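Local coordinates for Myo-inositol phosphohydrolase (Mitsuokella multacida, PDB 4WU3), which probably hydrolyses phosphate esters of inositol hexakisphosphate (phytate), as a PTP-like phytase, and here binds inositol-(1,3,4,5)-tetrakisphosphate, at residues L259-D264 against I271-L276; N355-N360 against A549-Y554; P415-D420 against I524-T529. The protein carries 2 engineered substitutions. All blocks are in the same frame, centred on the assembly; numbering follows the deposited sequence.

Overall arrangement
Contact 1 stands apart from the other two. Its centre is about 60 Å from that of contact 2 and 58 Å from that of contact 3, on the opposite side of the chain's centre. Contacts 2 and 3 have centres about 14 Å apart and touch where Tyr554 packs on Thr527. Both join a helix to a strand of the same mixed sheet, and contact 3 is nested within the loop that contact 2 closes. Contacts 1 and 2 are buried; contact 3 is partly buried. The chemistry differs too. Contact 1 is polar and joins two helices, contact 2 sets an arginine against thioethers, and contact 3 is aromatic and apolar.

Contact 1 of 3, residues L259-D264 against I271-L276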
# COMPACT_ATOMS: atom_id res chain seq x y z
N LEU A 259 20.22 -3.47 -15.72
CA LEU A 259 20.76 -2.59 -16.76
C LEU A 259 22.03 -3.16 -17.41
O LEU A 259 22.29 -2.93 -18.59
CB LEU A 259 21.07 -1.21 -16.18
CG LEU A 259 19.87 -0.30 -15.97
CD1 LEU A 259 20.22 0.87 -15.06
CD2 LEU A 259 19.35 0.20 -17.32
N LYS A 260 22.81 -3.91 -16.64
CA LYS A 260 24.03 -4.52 -17.16
C LYS A 260 23.78 -5.89 -17.79
O LYS A 260 24.49 -6.29 -18.69
CB LYS A 260 25.07 -4.68 -16.06
CG LYS A 260 25.52 -3.39 -15.42
CD LYS A 260 26.32 -2.55 -16.38
CE LYS A 260 26.87 -1.33 -15.67
NZ LYS A 260 27.80 -0.54 -16.52
N ASN A 261 22.79 -6.63 -17.31
CA ASN A 261 22.75 -8.05 -17.58
C ASN A 261 21.40 -8.62 -17.99
O ASN A 261 21.29 -9.83 -18.19
CB ASN A 261 23.23 -8.80 -16.35
CG ASN A 261 24.66 -8.45 -15.98
OD1 ASN A 261 25.56 -8.50 -16.81
ND2 ASN A 261 24.87 -8.10 -14.71
N ALA A 262 20.37 -7.80 -18.11
CA ALA A 262 19.05 -8.35 -18.38
C ALA A 262 19.07 -9.24 -19.61
O ALA A 262 18.33 -10.22 -19.67
CB ALA A 262 18.02 -7.24 -18.54
N LYS A 263 19.93 -8.92 -20.58
CA LYS A 263 19.97 -9.64 -21.86
C LYS A 263 20.39 -11.09 -21.71
O LYS A 263 19.97 -11.95 -22.48
CB LYS A 263 20.96 -8.99 -22.82
CG LYS A 263 20.49 -7.69 -23.45
CD LYS A 263 21.59 -7.05 -24.27
CE LYS A 263 21.22 -5.64 -24.70
NZ LYS A 263 22.21 -5.03 -25.63
N ASP A 264 21.24 -11.35 -20.72
CA ASP A 264 21.89 -12.64 -20.59
C ASP A 264 21.44 -13.40 -19.36
O ASP A 264 21.69 -14.60 -19.27
CB ASP A 264 23.40 -12.44 -20.53
CG ASP A 264 23.92 -11.70 -21.75
OD1 ASP A 264 23.50 -12.04 -22.87
OD2 ASP A 264 24.75 -10.78 -21.57
N ILE A 271 17.30 -11.42 -8.88
CA ILE A 271 16.69 -11.26 -7.55
C ILE A 271 17.41 -12.13 -6.52
O ILE A 271 17.77 -11.65 -5.44
CB ILE A 271 15.19 -11.64 -7.58
CG1 ILE A 271 14.40 -10.62 -8.39
CG2 ILE A 271 14.62 -11.74 -6.16
CD1 ILE A 271 14.39 -9.24 -7.77
N GLN A 272 17.62 -13.40 -6.85
CA GLN A 272 18.31 -14.32 -5.95
C GLN A 272 19.75 -13.89 -5.70
O GLN A 272 20.18 -13.87 -4.55
CB GLN A 272 18.30 -15.74 -6.50
CG GLN A 272 17.01 -16.49 -6.25
CD GLN A 272 16.61 -16.42 -4.80
OE1 GLN A 272 17.32 -16.90 -3.92
NE2 GLN A 272 15.46 -15.80 -4.53
N ARG A 273 20.50 -13.55 -6.75
CA ARG A 273 21.91 -13.25 -6.50
C ARG A 273 22.10 -11.96 -5.69
O ARG A 273 23.01 -11.88 -4.87
CB ARG A 273 22.76 -13.30 -7.77
CG ARG A 273 22.54 -12.20 -8.78
CD ARG A 273 23.04 -12.70 -10.12
NE ARG A 273 23.26 -11.64 -11.08
CZ ARG A 273 23.96 -11.77 -12.20
NH1 ARG A 273 24.52 -12.94 -12.51
NH2 ARG A 273 24.12 -10.74 -13.01
N GLN A 274 21.22 -10.98 -5.87
CA GLN A 274 21.30 -9.77 -5.06
C GLN A 274 20.95 -10.03 -3.60
O GLN A 274 21.36 -9.29 -2.72
CB GLN A 274 20.45 -8.65 -5.64
CG GLN A 274 20.97 -8.12 -6.98
CD GLN A 274 22.35 -7.46 -6.90
OE1 GLN A 274 22.68 -6.80 -5.92
NE2 GLN A 274 23.14 -7.63 -7.96
N LYS A 275 20.21 -11.11 -3.33
CA LYS A 275 20.00 -11.55 -1.94
C LYS A 275 21.26 -12.24 -1.44
O LYS A 275 21.71 -11.99 -0.32
CB LYS A 275 18.81 -12.50 -1.81
CG LYS A 275 18.83 -13.32 -0.52
CD LYS A 275 18.50 -12.45 0.68
CE LYS A 275 19.02 -13.04 1.99
NZ LYS A 275 20.48 -12.79 2.22
N LEU A 276 21.84 -13.11 -2.26
CA LEU A 276 23.00 -13.89 -1.84
C LEU A 276 24.22 -13.04 -1.46
O LEU A 276 24.97 -13.42 -0.56
CB LEU A 276 23.37 -14.91 -2.90
CG LEU A 276 22.33 -16.03 -3.04
CD1 LEU A 276 22.49 -16.80 -4.33
CD2 LEU A 276 22.40 -16.97 -1.85
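Asn261 and Arg273 meet between two consecutive helices, 247-261 and 267-276, in one of the two tyrosine-phosphatase-like sequence regions of the chain. A short link joins the helices. Asp264 N bonds to Asn261 O at 3.0 Å.

The CA atoms of Asn261 and Arg273 are still 12.3 Å apart, so the long arginine does most of the reaching. Its CG lies between the backbone N and the carbonyl carbon (chi1 70°). From there the chain runs extended to NE and carries the guanidinium across to the other helix. The two side chains cross at about a right angle. The amide plane of Asn261 stands at 90° to the guanidinium, and its ND2 comes to the edge of that group, near the plane.

Asn261 ND2 and Arg273 NH2 are both donors, so their closeness is not a hydrogen bond. A shared acceptor probably explains it. Asp257, one turn back on helix 247-261, takes a hydrogen bond from Asn261 ND2 and a salt bridge from Arg273 NH2 on the same OD1. Its OD2 accepts from Gln274 NE2, while Arg273 NH1 bonds to the backbone O atoms of Thr82 and Lys84.

The carboxylate thus gathers polar groups from both helices in a buried place. Its negative charge probably offsets the positive charge of the arginine and makes the close approach of the two donors tolerable. The bonds from NH1 and NH2 should also limit rotation of the guanidinium. The nearest approach between the segments is 3.2 Å, from Asn261 ND2 to Arg273 NH2.

Contact 2 of 3, residues N355-N360 against A549-Y554; sequences NFRTMN and AYMAMY
Met551 lays its thioether against the guanidinium of Arg357. The two side chains run obliquely past each other. Met551 SD is 3.4 Å from Arg357 NH2, in a slanting approach to the flat group. Its methyl lies further back along the arginine, with Met551 CE 3.7 Å from Arg357 NE. The turn at the end of the methionine (chi3 78°) lets sulfur and methyl touch different parts of the same group. That methyl also meets a second thioether, since Met359 CE packs on Met551 CE at 3.6 Å. Met359 is bent at both chi2 and chi3 and comes in at a slant.

Arg357 is bent at chi2 (-86°), which folds its guanidinium back beside its own segment. There Arg357 NH1 donates to Asn355 O at 2.8 Å. The bond is nearly straight and lies in both the carbonyl and the guanidinium planes, which should fix the rotation of the group.

Strand 357-358 is an outermost strand of the five-stranded sheet, next to strand 390-393. Helix 545-558 leaves the phosphate-binding P-loop of the PTP-like fold. Arg357 NH1 also bonds to Gly543 O, and Asn355 ND2 to Ala542 O. Gly543 and Ala542 both line the inositol phosphate pocket. The arginine side chain is about 8 Å from the bound ligand, so it probably serves as a second-shell residue. Replacing Arg357 by alanine removes the donor shared by Gly543 O and Asn355 O; both would probably be left without it, and a gap is likely beside the Met551 sulfur.

Beyond the strand, Asn360 N bonds back to Thr358 OG1 at 3.1 Å in an ST turn. Met390, from strand 390-393, touches both Met359 and Met551.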
# COMPACT_ATOMS: atom_id res chain seq x y z
N ASN A 355 -9.28 43.43 -4.66
CA ASN A 355 -7.99 43.62 -3.99
C ASN A 355 -7.10 44.68 -4.64
O ASN A 355 -5.86 44.55 -4.66
CB ASN A 355 -7.22 42.29 -3.91
CG ASN A 355 -7.95 41.26 -3.08
OD1 ASN A 355 -8.60 41.59 -2.09
ND2 ASN A 355 -7.83 40.00 -3.46
N PHE A 356 -7.74 45.73 -5.16
CA PHE A 356 -7.03 46.82 -5.83
C PHE A 356 -6.45 47.75 -4.80
O PHE A 356 -7.13 48.09 -3.83
CB PHE A 356 -7.98 47.63 -6.72
CG PHE A 356 -7.32 48.84 -7.36
CD1 PHE A 356 -6.56 48.71 -8.50
CD2 PHE A 356 -7.46 50.11 -6.80
CE1 PHE A 356 -5.95 49.81 -9.09
CE2 PHE A 356 -6.87 51.21 -7.40
CZ PHE A 356 -6.11 51.06 -8.54
N ARG A 357 -5.21 48.18 -5.00
CA ARG A 357 -4.60 49.18 -4.12
C ARG A 357 -3.45 49.87 -4.80
O ARG A 357 -2.84 49.32 -5.72
CB ARG A 357 -4.11 48.54 -2.81
CG ARG A 357 -2.96 47.57 -2.96
CD ARG A 357 -3.41 46.15 -3.29
NE ARG A 357 -2.35 45.18 -3.04
CZ ARG A 357 -2.43 43.88 -3.31
NH1 ARG A 357 -3.51 43.36 -3.84
NH2 ARG A 357 -1.43 43.09 -3.07
N THR A 358 -3.18 51.10 -4.37
CA THR A 358 -1.96 51.79 -4.76
C THR A 358 -1.20 52.09 -3.49
O THR A 358 -1.73 51.92 -2.39
CB THR A 358 -2.22 53.11 -5.54
OG1 THR A 358 -2.67 54.15 -4.65
CG2 THR A 358 -3.24 52.90 -6.64
N MET A 359 0.04 52.53 -3.62
CA MET A 359 0.84 52.83 -2.45
C MET A 359 0.40 54.14 -1.80
O MET A 359 0.93 54.53 -0.75
CB MET A 359 2.32 52.89 -2.82
CG MET A 359 2.85 51.56 -3.34
SD MET A 359 2.65 50.27 -2.10
CE MET A 359 1.10 49.51 -2.55
N ASN A 360 -0.59 54.80 -2.40
CA ASN A 360 -1.24 55.96 -1.79
C ASN A 360 -2.55 55.60 -1.07
O ASN A 360 -3.19 56.47 -0.49
CB ASN A 360 -1.53 57.04 -2.83
CG ASN A 360 -0.28 57.55 -3.52
OD1 ASN A 360 0.67 57.99 -2.88
ND2 ASN A 360 -0.28 57.50 -4.85
N ALA A 549 3.86 39.16 -3.04
CA ALA A 549 5.27 38.77 -3.07
C ALA A 549 6.11 39.74 -3.92
O ALA A 549 7.10 40.30 -3.47
CB ALA A 549 5.41 37.35 -3.59
N TYR A 550 5.69 39.95 -5.17
CA TYR A 550 6.42 40.87 -6.05
C TYR A 550 6.37 42.31 -5.54
O TYR A 550 7.39 43.01 -5.55
CB TYR A 550 5.92 40.75 -7.49
CG TYR A 550 6.67 39.67 -8.25
CD1 TYR A 550 7.89 39.94 -8.86
CD2 TYR A 550 6.18 38.38 -8.31
CE1 TYR A 550 8.58 38.96 -9.53
CE2 TYR A 550 6.87 37.38 -8.99
CZ TYR A 550 8.07 37.67 -9.60
OH TYR A 550 8.75 36.68 -10.27
N MET A 551 5.21 42.75 -5.06
CA MET A 551 5.12 44.11 -4.52
C MET A 551 6.09 44.32 -3.34
O MET A 551 6.75 45.36 -3.25
CB MET A 551 3.69 44.45 -4.11
CG MET A 551 2.73 44.59 -5.27
SD MET A 551 1.00 44.65 -4.79
CE MET A 551 0.91 46.36 -4.24
N ALA A 552 6.18 43.34 -2.46
CA ALA A 552 7.07 43.40 -1.31
C ALA A 552 8.54 43.41 -1.73
O ALA A 552 9.37 44.08 -1.12
CB ALA A 552 6.80 42.24 -0.37
N MET A 553 8.87 42.65 -2.78
CA MET A 553 10.25 42.61 -3.27
C MET A 553 10.66 43.94 -3.90
O MET A 553 11.79 44.41 -3.70
CB MET A 553 10.42 41.48 -4.28
CG MET A 553 10.59 40.12 -3.64
SD MET A 553 10.96 38.86 -4.86
CE MET A 553 9.33 38.27 -5.30
N TYR A 554 9.76 44.54 -4.67
CA TYR A 554 10.02 45.83 -5.27
C TYR A 554 10.10 46.93 -4.20
O TYR A 554 11.01 47.75 -4.23
CB TYR A 554 8.93 46.15 -6.29
CG TYR A 554 9.16 47.40 -7.10
CD1 TYR A 554 10.36 47.61 -7.75
CD2 TYR A 554 8.17 48.36 -7.23
CE1 TYR A 554 10.58 48.76 -8.50
CE2 TYR A 554 8.38 49.50 -7.98
CZ TYR A 554 9.58 49.69 -8.61
OH TYR A 554 9.79 50.84 -9.35

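Contact 3 of 3, residues P415-D420 against I524-T529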
# COMPACT_ATOMS: atom_id res chain seq x y z
N PRO A 415 5.19 56.34 -17.50
CA PRO A 415 4.52 55.22 -18.19
C PRO A 415 4.05 54.10 -17.24
O PRO A 415 4.74 53.77 -16.26
CB PRO A 415 5.58 54.71 -19.18
CG PRO A 415 6.88 55.29 -18.74
CD PRO A 415 6.62 56.46 -17.83
N ILE A 416 2.88 53.55 -17.54
CA ILE A 416 2.24 52.56 -16.68
C ILE A 416 2.36 51.17 -17.29
O ILE A 416 1.96 50.95 -18.44
CB ILE A 416 0.75 52.87 -16.49
CG1 ILE A 416 0.58 54.25 -15.85
CG2 ILE A 416 0.09 51.80 -15.62
CD1 ILE A 416 -0.84 54.78 -15.92
N TYR A 417 2.93 50.24 -16.52
CA TYR A 417 3.08 48.85 -16.96
C TYR A 417 2.15 47.95 -16.18
O TYR A 417 2.07 48.03 -14.96
CB TYR A 417 4.52 48.33 -16.78
CG TYR A 417 5.54 48.99 -17.67
CD1 TYR A 417 6.03 50.25 -17.36
CD2 TYR A 417 6.02 48.36 -18.80
CE1 TYR A 417 6.95 50.87 -18.17
CE2 TYR A 417 6.96 48.98 -19.62
CZ TYR A 417 7.42 50.24 -19.29
OH TYR A 417 8.35 50.89 -20.06
N ILE A 418 1.42 47.09 -16.89
CA ILE A 418 0.69 46.01 -16.26
C ILE A 418 1.64 44.81 -16.20
O ILE A 418 2.11 44.33 -17.23
CB ILE A 418 -0.58 45.64 -17.06
CG1 ILE A 418 -1.57 46.82 -17.10
CG2 ILE A 418 -1.24 44.40 -16.49
CD1 ILE A 418 -1.98 47.37 -15.75
N MET A 419 1.95 44.38 -14.98
CA MET A 419 2.84 43.25 -14.76
C MET A 419 2.01 42.00 -14.47
O MET A 419 1.57 41.78 -13.34
CB MET A 419 3.80 43.54 -13.61
CG MET A 419 4.57 44.85 -13.71
SD MET A 419 5.72 44.94 -15.11
CE MET A 419 6.93 43.69 -14.67
N ASP A 420 1.77 41.21 -15.50
CA ASP A 420 0.97 40.00 -15.39
C ASP A 420 1.87 38.88 -14.89
O ASP A 420 2.79 38.47 -15.58
CB ASP A 420 0.36 39.68 -16.75
CG ASP A 420 -0.35 38.33 -16.81
OD1 ASP A 420 -0.59 37.71 -15.75
OD2 ASP A 420 -0.67 37.89 -17.93
N ILE A 524 14.06 41.70 -11.73
CA ILE A 524 15.12 42.64 -11.39
C ILE A 524 15.72 43.24 -12.66
O ILE A 524 15.90 44.46 -12.78
CB ILE A 524 16.20 41.95 -10.54
CG1 ILE A 524 15.60 41.58 -9.18
CG2 ILE A 524 17.43 42.84 -10.38
CD1 ILE A 524 16.45 40.65 -8.36
N ASN A 525 15.98 42.39 -13.64
CA ASN A 525 16.41 42.86 -14.93
C ASN A 525 15.42 43.88 -15.49
O ASN A 525 15.82 44.94 -15.95
CB ASN A 525 16.62 41.69 -15.88
CG ASN A 525 17.81 40.83 -15.47
OD1 ASN A 525 18.65 41.25 -14.67
ND2 ASN A 525 17.89 39.64 -16.03
N PHE A 526 14.13 43.57 -15.43
CA PHE A 526 13.13 44.53 -15.89
C PHE A 526 13.31 45.87 -15.20
O PHE A 526 13.27 46.90 -15.85
CB PHE A 526 11.70 44.00 -15.67
CG PHE A 526 10.63 45.00 -16.01
CD1 PHE A 526 10.14 45.08 -17.28
CD2 PHE A 526 10.11 45.84 -15.07
CE1 PHE A 526 9.15 45.99 -17.60
CE2 PHE A 526 9.12 46.75 -15.39
CZ PHE A 526 8.64 46.83 -16.66
N THR A 527 13.50 45.86 -13.88
CA THR A 527 13.58 47.12 -13.14
C THR A 527 14.81 47.93 -13.52
O THR A 527 14.81 49.14 -13.39
CB THR A 527 13.61 46.95 -11.60
OG1 THR A 527 14.77 46.20 -11.21
CG2 THR A 527 12.35 46.26 -11.11
N ARG A 528 15.87 47.27 -13.96
CA ARG A 528 17.10 47.98 -14.29
C ARG A 528 16.97 48.86 -15.53
O ARG A 528 17.65 49.87 -15.65
CB ARG A 528 18.21 47.00 -14.58
CG ARG A 528 18.57 46.06 -13.46
CD ARG A 528 19.61 45.19 -14.12
NE ARG A 528 19.97 43.96 -13.49
CZ ARG A 528 20.76 43.89 -12.44
NH1 ARG A 528 21.23 45.01 -11.88
NH2 ARG A 528 21.06 42.72 -11.95
N THR A 529 16.11 48.47 -16.47
CA THR A 529 16.01 49.16 -17.76
C THR A 529 14.71 49.95 -17.90
O THR A 529 14.53 50.66 -18.89
CB THR A 529 16.04 48.15 -18.92
OG1 THR A 529 14.84 47.38 -18.91
CG2 THR A 529 17.11 47.19 -18.75
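The CA atoms of Met419 and Phe526 lie 10.4 Å apart, the nearest pair between residues 416-420 of strand 416-422 and the end of helix 517-529. This helix belongs to a beta-alpha-beta crossover. The chain leaves strand 503-509, passes through the helix and returns as strand 535-539. Strand 416-422 lies between those two in the sheet and is parallel to both.

Tyr417 and Met419, two residues apart on the strand, both direct their side chains toward the helix. Phe526 reaches across from the helix to meet them. Its CG is anti to the backbone N (chi1 175°), which swings the ring out from the helix. The edge of Phe526 points at one face of Tyr417 in a T-shaped pair, with planes at 83° and centroids 5.3 Å apart. Phe526 CZ is the leading atom, 3.7 Å from Tyr417 CD2 and set toward the rim of that ring.

The side chains of Met419 and Phe526 point at each other from opposite directions, and the methionine takes a ring face. Its bent chain puts Met419 CE over the middle of the ring, 3.9 Å from the Phe526 centroid, in a CH-pi contact. Met419 SD sits obliquely at 4.2 Å from the same centroid, a Met-aromatic contact. Outside the segments, Tyr417 stacks with His503, and the ring of Phe526 meets Tyr505.

No hydrogen bond joins the two segments. Helix and strand are held here by dispersion and weak ring electrostatics, so the contact probably depends on how closely the thioether and the two rings fit.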